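Local coordinates for protein beta-galactosidase (Marinomonas sp. ef1, PDB 6Y2K) that hydrolyses beta-galactosides, releasing terminal galactose, as a cold-active family 42 glycoside hydrolase that works as a hexamer, at residues Ser87-Gly95 against Thr148-Asp156; Gly410-Ala420 against Met464-Ala474. All coordinates share one frame; numbering follows the deposited sequence.

Interaction 1 of 2, residues Ser87-Gly95 against Thr148-Asp156; sequences SMLAKDEAG and TVLSYAEAD. With GOL (glycerol), chain E.
Tyr152 lies against the backbone of Lys91, Asp92 and Glu93. Its N-H donates to Lys91 O at 2.9 Å. Tyr152 CD2 sits 3.5 Å from Asp92 O, and Tyr152 CE2 meets Glu93 CB further along. Tyr152 CG stands beside its own backbone N (chi1 -58°), which lays the ring along the turn formed by Asp92 to Gly95. At the far end, Tyr152 OH meets glycerol O2 near the ring plane at 2.8 Å. Glycerol O3 donates to Glu93 OE2, and a water also joins Tyr152 OH to Glu93 OE1, weakly on the glutamate side. Phe211 packs on the same ring.

Lys91 touches with the root of its chain. Lys91 CB rests on the Tyr152 carbonyl, and Lys91 CG reaches Ala153 CB at 4.1 Å; the extended chain then leads outward. Lys91 N donates to Ser151 OG at 3.2 Å.

Ala153 CB also touches Leu89 O. Ala153 holds the N-cap position of helix 154-168, and Ala153 N donates to Asp156 OD2 at 2.8 Å. Ser151 OG donates to the same oxygen, so two bonds grip it. The contact joins two neighbouring beta-alpha loops, those after the third and fourth strands of the TIM barrel.

Interaction 2 of 2, residues Gly410-Ala420 against Met464-Ala474; sequences GKVALMFDYDA and MYELLVLPAQA
Ala413 sits between Tyr465 and Leu468 where two parallel strands, 412-415 and 467-470, pair as neighbours in the alpha/beta core of the trimerisation domain. The strands run 16° apart. Their backbones alternate bonds: Ala413 N donates to Leu467 O, Val469 N to Ala413 O, and Met415 N to Val469 O.

The small methyl of Ala413 is a knob under a flat lid. Ala413 CB stands 3.6 Å from the centroid of the Tyr465 ring, 13° off the normal, a CH-pi contact. Met464 CG covers the opposite face of that ring, and Gly410 O meets its edge. Tyr465 OH is bonded to Asp454. An alanine in place of Tyr465 would probably uncover the Ala413 methyl and leave Asp454 without its hydroxyl partner. Leu468 CD1 closes on Ala413 CB from another side at 3.8 Å.

On the sheet face of Val412 and Leu414, Val412 CG1 lies alongside Leu467 CD2 at 4.0 Å. Leu414 crosses Pro471 at about a right angle, Leu414 CG to Pro471 CG 3.9 Å. Helix 435-448 packs on Val469 and Pro471 here.

Met415 is the long bump at the strand end. Its CG is anti to the backbone N (chi1 -177°), which sets the chain beside Leu470, with Met415 CB 3.6 Å from Leu470 CD2. Gln473 bends across it, and Leu480 packs on both Met415 and Gln473. A water donates to Met415 O at 2.7 Å and to Gln473 OE1 at 2.9 Å.

Overall arrangement
From the N terminus, the chain first builds the eight-stranded barrel. Interaction 1 closes a loop of 52 residues there. That loop holds helix 111-128 and strand 134-138, so the contact ties together the segments that follow the third and fourth barrel strands. The chain then completes the barrel and enters the trimerisation domain. Interaction 2 closes a loop of 43 residues, which holds helix 435-448 and strand 453-456, and joins two neighbouring strands of the mixed sheet. The two contacts follow in series and neither nest nor cross. The centres of interactions 1 and 2 lie about 33 Å apart. The nearest atoms of interactions 1 and 2 are about 10 Å apart. Interaction 1 belongs to the barrel and interaction 2 to the trimerisation domain.

Interaction 1 of 2, residues Ser87-Gly95 against Thr148-Asp156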
loop_
_atom_site.group_PDB
_atom_site.type_symbol
_atom_site.label_atom_id
_atom_site.label_comp_id
_atom_site.label_asym_id
_atom_site.label_seq_id
_atom_site.Cartn_x
_atom_site.Cartn_y
_atom_site.Cartn_z
ATOM N N SER A 87 -52.943 23.359 3.471
ATOM C CA SER A 87 -51.948 24.253 4.076
ATOM C C SER A 87 -51.160 23.639 5.256
ATOM O O SER A 87 -50.199 24.264 5.737
ATOM C CB SER A 87 -52.613 25.552 4.546
ATOM O OG SER A 87 -53.434 25.332 5.690
ATOM N N MET A 88 -51.571 22.463 5.749
ATOM C CA MET A 88 -50.830 21.771 6.811
ATOM C C MET A 88 -49.548 21.097 6.320
ATOM O O MET A 88 -48.668 20.815 7.121
ATOM C CB MET A 88 -51.710 20.729 7.545
ATOM C CG MET A 88 -51.805 19.359 6.896
ATOM S SD MET A 88 -53.004 18.277 7.698
ATOM C CE MET A 88 -51.905 17.355 8.773
ATOM N N LEU A 89 -49.452 20.816 5.023
ATOM C CA LEU A 89 -48.312 20.080 4.493
ATOM C C LEU A 89 -47.052 20.933 4.408
ATOM O O LEU A 89 -47.084 22.078 3.959
ATOM C CB LEU A 89 -48.637 19.468 3.125
ATOM C CG LEU A 89 -49.713 18.374 3.123
ATOM C CD1 LEU A 89 -50.062 17.989 1.692
ATOM C CD2 LEU A 89 -49.281 17.143 3.905
ATOM N N ALA A 90 -45.940 20.353 4.848
ATOM C CA ALA A 90 -44.637 20.991 4.745
ATOM C C ALA A 90 -44.154 21.046 3.299
ATOM O O ALA A 90 -44.638 20.305 2.438
ATOM C CB ALA A 90 -43.627 20.224 5.584
ATOM N N LYS A 91 -43.201 21.933 3.041
ATOM C CA LYS A 91 -42.381 21.848 1.826
ATOM C C LYS A 91 -40.932 21.663 2.210
ATOM O O LYS A 91 -40.461 22.259 3.185
ATOM C CB LYS A 91 -42.532 23.087 0.960
ATOM C CG LYS A 91 -43.871 23.158 0.281
ATOM C CD LYS A 91 -43.992 24.367 -0.614
ATOM C CE LYS A 91 -45.330 24.324 -1.330
ATOM N NZ LYS A 91 -45.447 25.490 -2.242
ATOM N N ASP A 92 -40.225 20.838 1.441
ATOM C CA ASP A 92 -38.802 20.628 1.655
ATOM C C ASP A 92 -37.992 21.839 1.175
ATOM O O ASP A 92 -38.544 22.804 0.640
ATOM C CB ASP A 92 -38.316 19.301 1.026
ATOM C CG ASP A 92 -38.497 19.231 -0.477
ATOM O OD1 ASP A 92 -38.479 20.268 -1.182
ATOM O OD2 ASP A 92 -38.657 18.087 -0.960
ATOM N N GLU A 93 -36.686 21.773 1.387
ATOM C CA GLU A 93 -35.763 22.849 1.024
ATOM C C GLU A 93 -35.772 23.151 -0.472
ATOM O O GLU A 93 -35.560 24.293 -0.880
ATOM C CB GLU A 93 -34.357 22.474 1.486
ATOM C CG GLU A 93 -33.318 23.567 1.334
ATOM C CD GLU A 93 -32.046 23.271 2.109
ATOM O OE1 GLU A 93 -31.866 22.125 2.586
ATOM O OE2 GLU A 93 -31.223 24.198 2.242
ATOM N N ALA A 94 -36.051 22.124 -1.277
ATOM C CA ALA A 94 -36.185 22.279 -2.723
ATOM C C ALA A 94 -37.520 22.874 -3.175
ATOM O O ALA A 94 -37.714 23.065 -4.364
ATOM C CB ALA A 94 -35.942 20.939 -3.413
ATOM N N GLY A 95 -38.436 23.152 -2.248
ATOM C CA GLY A 95 -39.730 23.738 -2.570
ATOM C C GLY A 95 -40.858 22.771 -2.892
ATOM O O GLY A 95 -41.932 23.220 -3.271
ATOM N N THR A 148 -38.010 17.174 9.682
ATOM C CA THR A 148 -39.332 17.797 9.605
ATOM C C THR A 148 -39.494 19.057 10.476
ATOM O O THR A 148 -40.595 19.607 10.556
ATOM C CB THR A 148 -40.453 16.758 9.893
ATOM O OG1 THR A 148 -40.166 16.003 11.082
ATOM C CG2 THR A 148 -40.590 15.797 8.710
ATOM N N VAL A 149 -38.411 19.541 11.093
ATOM C CA VAL A 149 -38.450 20.810 11.832
ATOM C C VAL A 149 -38.497 21.980 10.835
ATOM O O VAL A 149 -39.422 22.790 10.871
ATOM C CB VAL A 149 -37.256 20.963 12.796
ATOM C CG1 VAL A 149 -37.275 22.326 13.479
ATOM C CG2 VAL A 149 -37.271 19.849 13.839
ATOM N N LEU A 150 -37.501 22.060 9.955
ATOM C CA LEU A 150 -37.470 23.104 8.923
ATOM C C LEU A 150 -38.446 22.743 7.802
ATOM O O LEU A 150 -38.431 21.620 7.282
ATOM C CB LEU A 150 -36.058 23.280 8.352
ATOM C CG LEU A 150 -34.945 23.693 9.319
ATOM C CD1 LEU A 150 -33.648 23.915 8.554
ATOM C CD2 LEU A 150 -35.305 24.940 10.114
ATOM N N SER A 151 -39.333 23.679 7.485
ATOM C CA SER A 151 -40.302 23.538 6.401
ATOM C C SER A 151 -40.411 24.880 5.706
ATOM O O SER A 151 -40.178 25.923 6.319
ATOM C CB SER A 151 -41.661 23.081 6.938
ATOM O OG SER A 151 -42.685 23.237 5.962
ATOM N N TYR A 152 -40.738 24.844 4.418
ATOM C CA TYR A 152 -40.608 26.012 3.551
ATOM C C TYR A 152 -41.901 26.290 2.789
ATOM O O TYR A 152 -41.884 26.627 1.598
ATOM C CB TYR A 152 -39.417 25.801 2.613
ATOM C CG TYR A 152 -38.118 25.577 3.365
ATOM C CD1 TYR A 152 -37.320 26.652 3.747
ATOM C CD2 TYR A 152 -37.693 24.294 3.710
ATOM C CE1 TYR A 152 -36.129 26.461 4.439
ATOM C CE2 TYR A 152 -36.506 24.093 4.405
ATOM C CZ TYR A 152 -35.725 25.185 4.767
ATOM O OH TYR A 152 -34.553 25.003 5.455
ATOM N N ALA A 153 -43.018 26.160 3.508
ATOM C CA ALA A 153 -44.356 26.415 2.986
ATOM C C ALA A 153 -44.836 27.788 3.449
ATOM O O ALA A 153 -44.192 28.437 4.285
ATOM C CB ALA A 153 -45.311 25.332 3.466
ATOM N N GLU A 154 -45.982 28.210 2.918
ATOM C CA GLU A 154 -46.572 29.517 3.246
ATOM C C GLU A 154 -46.797 29.682 4.747
ATOM O O GLU A 154 -46.511 30.732 5.293
ATOM C CB GLU A 154 -47.893 29.741 2.494
ATOM C CG GLU A 154 -48.437 31.170 2.583
ATOM C CD GLU A 154 -47.556 32.195 1.862
ATOM O OE1 GLU A 154 -47.015 31.860 0.778
ATOM O OE2 GLU A 154 -47.404 33.341 2.363
ATOM N N ALA A 155 -47.283 28.633 5.409
ATOM C CA ALA A 155 -47.530 28.682 6.858
ATOM C C ALA A 155 -46.257 28.969 7.661
ATOM O O ALA A 155 -46.303 29.689 8.655
ATOM C CB ALA A 155 -48.180 27.387 7.333
ATOM N N ASP A 156 -45.131 28.420 7.211
ATOM C CA ASP A 156 -43.844 28.637 7.866
ATOM C C ASP A 156 -43.390 30.094 7.724
ATOM O O ASP A 156 -42.840 30.672 8.658
ATOM C CB ASP A 156 -42.772 27.711 7.282
ATOM C CG ASP A 156 -43.169 26.246 7.340
ATOM O OD1 ASP A 156 -43.170 25.700 8.463
ATOM O OD2 ASP A 156 -43.476 25.661 6.268
HETATM C C1 GOL E . -30.537 26.729 6.170
HETATM O O1 GOL E . -30.281 25.584 6.996
HETATM C C2 GOL E . -31.837 26.654 5.395
HETATM O O2 GOL E . -32.878 27.167 6.232
HETATM C C3 GOL E . -31.727 27.489 4.119
HETATM O O3 GOL E . -31.212 26.701 3.036
HETATM O O HOH W 1 -48.951 26.420 4.232
HETATM O O HOH W 2 -46.921 26.839 0.442
HETATM O O HOH W 3 -33.301 22.693 5.327
#

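Interaction 2 of 2, residues Gly410-Ala420 against Met464-Ala474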
loop_
_atom_site.group_PDB
_atom_site.type_symbol
_atom_site.label_atom_id
_atom_site.label_comp_id
_atom_site.label_asym_id
_atom_site.label_seq_id
_atom_site.Cartn_x
_atom_site.Cartn_y
_atom_site.Cartn_z
ATOM N N GLY A 410 -22.518 13.057 37.159
ATOM C CA GLY A 410 -21.054 13.129 37.134
ATOM C C GLY A 410 -20.570 14.440 37.730
ATOM O O GLY A 410 -21.350 15.383 37.898
ATOM N N LYS A 411 -19.283 14.492 38.062
ATOM C CA LYS A 411 -18.638 15.723 38.537
ATOM C C LYS A 411 -17.949 16.504 37.417
ATOM O O LYS A 411 -17.383 17.577 37.664
ATOM C CB LYS A 411 -17.633 15.393 39.639
ATOM C CG LYS A 411 -18.270 14.624 40.776
ATOM C CD LYS A 411 -17.438 14.670 42.040
ATOM C CE LYS A 411 -18.151 13.927 43.162
ATOM N NZ LYS A 411 -17.585 14.315 44.481
ATOM N N VAL A 412 -17.972 15.945 36.204
ATOM C CA VAL A 412 -17.524 16.629 34.996
ATOM C C VAL A 412 -18.750 16.982 34.168
ATOM O O VAL A 412 -19.601 16.121 33.937
ATOM C CB VAL A 412 -16.587 15.734 34.152
ATOM C CG1 VAL A 412 -16.166 16.443 32.870
ATOM C CG2 VAL A 412 -15.368 15.335 34.969
ATOM N N ALA A 413 -18.828 18.241 33.731
ATOM C CA ALA A 413 -19.902 18.718 32.865
ATOM C C ALA A 413 -19.360 19.136 31.496
ATOM O O ALA A 413 -18.319 19.802 31.401
ATOM C CB ALA A 413 -20.637 19.880 33.515
ATOM N N LEU A 414 -20.077 18.727 30.451
ATOM C CA LEU A 414 -19.849 19.179 29.082
ATOM C C LEU A 414 -21.073 20.005 28.683
ATOM O O LEU A 414 -22.185 19.493 28.699
ATOM C CB LEU A 414 -19.685 17.967 28.166
ATOM C CG LEU A 414 -19.379 18.218 26.681
ATOM C CD1 LEU A 414 -18.707 16.996 26.077
ATOM C CD2 LEU A 414 -20.619 18.587 25.866
ATOM N N MET A 415 -20.877 21.275 28.347
ATOM C CA MET A 415 -21.992 22.164 27.993
ATOM C C MET A 415 -22.348 22.052 26.509
ATOM O O MET A 415 -21.532 22.414 25.645
ATOM C CB MET A 415 -21.646 23.618 28.330
ATOM C CG MET A 415 -22.762 24.627 28.072
ATOM S SD MET A 415 -22.368 26.268 28.712
ATOM C CE MET A 415 -22.603 25.969 30.462
ATOM N N PHE A 416 -23.564 21.571 26.233
ATOM C CA PHE A 416 -24.102 21.450 24.881
ATOM C C PHE A 416 -25.221 22.476 24.683
ATOM O O PHE A 416 -26.169 22.517 25.467
ATOM C CB PHE A 416 -24.654 20.042 24.656
ATOM C CG PHE A 416 -25.046 19.767 23.232
ATOM C CD1 PHE A 416 -26.322 20.083 22.773
ATOM C CD2 PHE A 416 -24.132 19.222 22.337
ATOM C CE1 PHE A 416 -26.686 19.841 21.460
ATOM C CE2 PHE A 416 -24.489 18.987 21.016
ATOM C CZ PHE A 416 -25.768 19.294 20.578
ATOM N N ASP A 417 -25.105 23.277 23.625
ATOM C CA ASP A 417 -26.029 24.367 23.337
ATOM C C ASP A 417 -26.566 24.203 21.908
ATOM O O ASP A 417 -25.806 24.320 20.950
ATOM C CB ASP A 417 -25.287 25.701 23.498
ATOM C CG ASP A 417 -26.219 26.894 23.557
ATOM O OD1 ASP A 417 -26.669 27.255 24.666
ATOM O OD2 ASP A 417 -26.480 27.486 22.492
ATOM N N TYR A 418 -27.868 23.929 21.770
ATOM C CA TYR A 418 -28.483 23.804 20.438
ATOM C C TYR A 418 -28.313 25.072 19.586
ATOM O O TYR A 418 -28.077 24.987 18.380
ATOM C CB TYR A 418 -29.957 23.392 20.538
ATOM C CG TYR A 418 -30.119 21.958 20.975
ATOM C CD1 TYR A 418 -30.089 20.917 20.045
ATOM C CD2 TYR A 418 -30.277 21.633 22.320
ATOM C CE1 TYR A 418 -30.220 19.593 20.447
ATOM C CE2 TYR A 418 -30.410 20.312 22.730
ATOM C CZ TYR A 418 -30.378 19.297 21.788
ATOM O OH TYR A 418 -30.501 17.989 22.194
ATOM N N ASP A 419 -28.380 26.238 20.219
ATOM C CA ASP A 419 -28.199 27.485 19.491
ATOM C C ASP A 419 -26.794 27.589 18.894
ATOM O O ASP A 419 -26.643 28.020 17.750
ATOM C CB ASP A 419 -28.518 28.703 20.363
ATOM C CG ASP A 419 -28.832 29.926 19.544
ATOM O OD1 ASP A 419 -29.959 29.989 19.005
ATOM O OD2 ASP A 419 -27.954 30.815 19.432
ATOM N N ALA A 420 -25.779 27.181 19.661
ATOM C CA ALA A 420 -24.398 27.101 19.163
ATOM C C ALA A 420 -24.284 26.102 18.007
ATOM O O ALA A 420 -23.644 26.390 16.996
ATOM C CB ALA A 420 -23.432 26.717 20.282
ATOM N N MET A 464 -22.304 22.219 41.237
ATOM C CA MET A 464 -22.081 20.797 41.504
ATOM C C MET A 464 -20.985 20.128 40.645
ATOM O O MET A 464 -20.776 18.919 40.781
ATOM C CB MET A 464 -23.401 20.013 41.380
ATOM C CG MET A 464 -23.975 19.873 39.969
ATOM S SD MET A 464 -24.650 21.413 39.295
ATOM C CE MET A 464 -26.196 21.520 40.203
ATOM N N TYR A 465 -20.308 20.884 39.771
ATOM C CA TYR A 465 -19.262 20.335 38.889
ATOM C C TYR A 465 -17.861 20.854 39.232
ATOM O O TYR A 465 -17.649 22.058 39.396
ATOM C CB TYR A 465 -19.596 20.639 37.416
ATOM C CG TYR A 465 -20.969 20.149 37.025
ATOM C CD1 TYR A 465 -21.275 18.794 37.073
ATOM C CD2 TYR A 465 -21.981 21.040 36.652
ATOM C CE1 TYR A 465 -22.537 18.331 36.738
ATOM C CE2 TYR A 465 -23.248 20.584 36.309
ATOM C CZ TYR A 465 -23.519 19.229 36.356
ATOM O OH TYR A 465 -24.763 18.753 36.038
ATOM N N GLU A 466 -16.911 19.927 39.327
ATOM C CA GLU A 466 -15.507 20.245 39.579
ATOM C C GLU A 466 -14.748 20.616 38.308
ATOM O O GLU A 466 -13.813 21.414 38.361
ATOM C CB GLU A 466 -14.813 19.062 40.259
ATOM C CG GLU A 466 -15.408 18.679 41.603
ATOM C CD GLU A 466 -15.336 19.798 42.634
ATOM O OE1 GLU A 466 -14.513 20.741 42.513
ATOM O OE2 GLU A 466 -16.126 19.735 43.580
ATOM N N LEU A 467 -15.154 20.034 37.181
ATOM C CA LEU A 467 -14.594 20.342 35.863
ATOM C C LEU A 467 -15.727 20.633 34.882
ATOM O O LEU A 467 -16.686 19.872 34.797
ATOM C CB LEU A 467 -13.769 19.155 35.368
ATOM C CG LEU A 467 -13.164 19.231 33.964
ATOM C CD1 LEU A 467 -12.173 20.382 33.839
ATOM C CD2 LEU A 467 -12.503 17.904 33.622
ATOM N N LEU A 468 -15.588 21.728 34.143
ATOM C CA LEU A 468 -16.593 22.200 33.198
ATOM C C LEU A 468 -15.923 22.449 31.853
ATOM O O LEU A 468 -14.966 23.220 31.783
ATOM C CB LEU A 468 -17.211 23.509 33.702
ATOM C CG LEU A 468 -18.220 24.234 32.799
ATOM C CD1 LEU A 468 -19.391 23.337 32.444
ATOM C CD2 LEU A 468 -18.725 25.502 33.470
ATOM N N VAL A 469 -16.445 21.819 30.801
ATOM C CA VAL A 469 -15.914 21.955 29.452
ATOM C C VAL A 469 -16.984 22.531 28.530
ATOM O O VAL A 469 -18.082 21.989 28.460
ATOM C CB VAL A 469 -15.434 20.596 28.903
ATOM C CG1 VAL A 469 -14.898 20.746 27.473
ATOM C CG2 VAL A 469 -14.367 20.006 29.817
ATOM N N LEU A 470 -16.659 23.642 27.855
ATOM C CA LEU A 470 -17.514 24.245 26.824
ATOM C C LEU A 470 -16.845 23.979 25.468
ATOM O O LEU A 470 -15.916 24.697 25.088
ATOM C CB LEU A 470 -17.680 25.763 27.025
ATOM C CG LEU A 470 -18.020 26.412 28.379
ATOM C CD1 LEU A 470 -18.738 27.749 28.171
ATOM C CD2 LEU A 470 -18.777 25.545 29.363
ATOM N N PRO A 471 -17.274 22.921 24.747
ATOM C CA PRO A 471 -16.527 22.570 23.536
ATOM C C PRO A 471 -16.429 23.679 22.504
ATOM O O PRO A 471 -15.371 23.841 21.896
ATOM C CB PRO A 471 -17.312 21.381 22.976
ATOM C CG PRO A 471 -17.897 20.748 24.185
ATOM C CD PRO A 471 -18.286 21.903 25.062
ATOM N N ALA A 472 -17.523 24.419 22.312
ATOM C CA ALA A 472 -17.593 25.510 21.322
ATOM C C ALA A 472 -18.841 26.356 21.571
ATOM O O ALA A 472 -19.812 26.308 20.818
ATOM C CB ALA A 472 -17.591 24.948 19.912
ATOM N N GLN A 473 -18.808 27.119 22.659
ATOM C CA GLN A 473 -19.972 27.896 23.094
ATOM C C GLN A 473 -19.969 29.212 22.314
ATOM O O GLN A 473 -19.527 30.242 22.811
ATOM C CB GLN A 473 -19.918 28.109 24.614
ATOM C CG GLN A 473 -21.182 28.683 25.237
ATOM C CD GLN A 473 -22.433 27.820 25.068
ATOM O OE1 GLN A 473 -22.321 26.602 24.970
ATOM N NE2 GLN A 473 -23.602 28.428 25.018
ATOM N N ALA A 474 -20.456 29.139 21.074
ATOM C CA ALA A 474 -20.277 30.198 20.061
ATOM C C ALA A 474 -20.716 31.575 20.549
ATOM O O ALA A 474 -19.940 32.529 20.498
ATOM C CB ALA A 474 -20.994 29.822 18.771
HETATM O O HOH W 4 -22.211 16.638 40.341
HETATM O O HOH W 5 -16.921 17.265 44.552
HETATM O O HOH W 6 -20.745 24.426 23.982
#